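Iron Transport-associated domain protein (Bacillus anthracis, PDB 4H8Q) binds heme through a NEAT domain of the hemophore IsdX2 and probably takes part in extracting heme from methemoglobin. Local coordinates at residues K50-T55 and V90-N95. The protein carries 1 engineered substitution. Numbering follows the deposited sequence.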
loop_
_atom_site.group_PDB
_atom_site.type_symbol
_atom_site.label_atom_id
_atom_site.label_comp_id
_atom_site.label_asym_id
_atom_site.label_seq_id
_atom_site.Cartn_x
_atom_site.Cartn_y
_atom_site.Cartn_z
ATOM N N LYS A 50 7.370 10.681 -7.042
ATOM C CA LYS A 50 7.472 9.243 -6.831
ATOM C C LYS A 50 6.093 8.634 -6.635
ATOM O O LYS A 50 5.333 9.063 -5.764
ATOM C CB LYS A 50 8.334 8.941 -5.609
ATOM C CG LYS A 50 9.716 9.568 -5.641
ATOM C CD LYS A 50 10.547 9.090 -4.467
ATOM C CE LYS A 50 11.730 10.005 -4.210
ATOM N NZ LYS A 50 11.282 11.344 -3.738
ATOM N N TYR A 51 5.773 7.639 -7.452
ATOM C CA TYR A 51 4.496 6.950 -7.336
ATOM C C TYR A 51 4.752 5.487 -7.052
ATOM O O TYR A 51 5.665 4.885 -7.612
ATOM C CB TYR A 51 3.694 7.082 -8.625
ATOM C CG TYR A 51 3.542 8.512 -9.065
ATOM C CD1 TYR A 51 2.541 9.315 -8.535
ATOM C CD2 TYR A 51 4.409 9.066 -9.995
ATOM C CE1 TYR A 51 2.404 10.633 -8.928
ATOM C CE2 TYR A 51 4.281 10.380 -10.392
ATOM C CZ TYR A 51 3.277 11.158 -9.857
ATOM O OH TYR A 51 3.150 12.471 -10.255
ATOM N N ILE A 52 3.939 4.920 -6.173
ATOM C CA ILE A 52 4.055 3.523 -5.817
ATOM C C ILE A 52 2.845 2.798 -6.359
ATOM O O ILE A 52 1.714 3.243 -6.164
ATOM C CB ILE A 52 4.045 3.359 -4.294
ATOM C CG1 ILE A 52 5.188 4.166 -3.669
ATOM C CG2 ILE A 52 4.099 1.876 -3.911
ATOM C CD1 ILE A 52 6.553 3.601 -3.962
ATOM N N ALA A 53 3.088 1.695 -7.054
ATOM C CA ALA A 53 2.031 0.790 -7.473
ATOM C C ALA A 53 2.166 -0.495 -6.681
ATOM O O ALA A 53 3.184 -1.185 -6.753
ATOM C CB ALA A 53 2.124 0.509 -8.970
ATOM N N MET A 54 1.123 -0.809 -5.921
ATOM C CA MET A 54 1.160 -1.911 -4.966
ATOM C C MET A 54 0.024 -2.885 -5.236
ATOM O O MET A 54 -1.122 -2.466 -5.408
ATOM C CB MET A 54 0.996 -1.352 -3.553
ATOM C CG MET A 54 1.063 -2.403 -2.472
ATOM S SD MET A 54 0.993 -1.635 -0.848
ATOM C CE MET A 54 2.417 -0.559 -0.917
ATOM N N THR A 55 0.338 -4.176 -5.262
ATOM C CA THR A 55 -0.672 -5.213 -5.433
ATOM C C THR A 55 -1.282 -5.631 -4.093
ATOM O O THR A 55 -0.559 -5.964 -3.140
ATOM C CB THR A 55 -0.083 -6.450 -6.136
ATOM O OG1 THR A 55 0.375 -6.074 -7.445
ATOM C CG2 THR A 55 -1.131 -7.549 -6.259
ATOM N N VAL A 90 -3.100 -0.773 -6.687
ATOM C CA VAL A 90 -3.429 0.595 -6.299
ATOM C C VAL A 90 -2.187 1.465 -6.426
ATOM O O VAL A 90 -1.056 0.985 -6.295
ATOM C CB VAL A 90 -4.030 0.680 -4.866
ATOM C CG1 VAL A 90 -5.333 -0.127 -4.782
ATOM C CG2 VAL A 90 -3.026 0.195 -3.822
ATOM N N GLU A 91 -2.395 2.745 -6.696
ATOM C CA GLU A 91 -1.281 3.653 -6.937
ATOM C C GLU A 91 -1.431 4.895 -6.083
ATOM O O GLU A 91 -2.530 5.432 -5.942
ATOM C CB GLU A 91 -1.269 4.044 -8.411
ATOM C CG GLU A 91 -0.222 5.058 -8.792
ATOM C CD GLU A 91 -0.398 5.507 -10.234
ATOM O OE1 GLU A 91 -1.201 6.442 -10.473
ATOM O OE2 GLU A 91 0.250 4.909 -11.121
ATOM N N PHE A 92 -0.327 5.341 -5.502
ATOM C CA PHE A 92 -0.336 6.515 -4.642
ATOM C C PHE A 92 1.046 7.138 -4.622
ATOM O O PHE A 92 2.034 6.503 -4.996
ATOM C CB PHE A 92 -0.783 6.158 -3.213
ATOM C CG PHE A 92 0.020 5.046 -2.581
ATOM C CD1 PHE A 92 1.198 5.323 -1.911
ATOM C CD2 PHE A 92 -0.406 3.727 -2.664
ATOM C CE1 PHE A 92 1.934 4.303 -1.328
ATOM C CE2 PHE A 92 0.324 2.705 -2.084
ATOM C CZ PHE A 92 1.500 2.997 -1.417
ATOM N N GLU A 93 1.107 8.389 -4.189
ATOM C CA GLU A 93 2.354 9.127 -4.153
ATOM C C GLU A 93 3.094 8.887 -2.851
ATOM O O GLU A 93 2.487 8.730 -1.785
ATOM C CB GLU A 93 2.073 10.623 -4.305
ATOM C CG GLU A 93 2.572 11.235 -5.589
ATOM C CD GLU A 93 2.449 12.747 -5.579
ATOM O OE1 GLU A 93 1.350 13.254 -5.895
ATOM O OE2 GLU A 93 3.448 13.424 -5.242
ATOM N N ALA A 94 4.416 8.834 -2.948
ATOM C CA ALA A 94 5.262 8.822 -1.771
ATOM C C ALA A 94 6.214 10.001 -1.908
ATOM O O ALA A 94 6.457 10.488 -3.011
ATOM C CB ALA A 94 6.022 7.518 -1.675
ATOM N N ASN A 95 6.725 10.487 -0.788
ATOM C CA ASN A 95 7.687 11.573 -0.834
ATOM C C ASN A 95 9.052 11.043 -0.444
ATOM O O ASN A 95 9.867 10.687 -1.295
ATOM C CB ASN A 95 7.259 12.707 0.098
ATOM C CG ASN A 95 5.777 13.035 -0.025
ATOM O OD1 ASN A 95 4.948 12.498 0.714
ATOM N ND2 ASN A 95 5.437 13.913 -0.966
HETATM O O HOH W 1 6.355 12.484 -4.874
#
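Val90 pairs with Met54 through two backbone hydrogen bonds, Val90 N to Met54 O at 2.9 Å and Met54 N to Val90 O at 2.8 Å. Glu91 faces Ala53 in a non-hydrogen-bonded pair, and its CA-H points at Ile52 O. Phe92 and Ile52 form the next hydrogen-bonded pair; the bond from Ile52 N to Phe92 O is 2.7 Å long and almost straight (177°). Phe92 CG sits between its backbone N and carbonyl carbon (chi1 54°), and the ring leans toward strand 49-56. Ile52 CB lies over one ring face, toward the rim, in a CH-pi contact. Met54 CE meets the ring edge in plane, 3.7 Å from Phe92 CZ. On the other face of the sheet, Glu93 runs beside Tyr51, with Glu93 CG 3.4 Å from Tyr51 CE1. Ala94 CB touches Ile52 CG1, and a water joins Ala94 O, Glu93 OE2 and Lys50 N. Asn95 O accepts a bond from Lys50 NZ at 2.9 Å. The two strands are antiparallel neighbours in the NEAT beta barrel, flanked by strands 41-46 and 72-82. Ile18 and Phe20 of strand 14-24 pack on Ile52 and Met54 respectively.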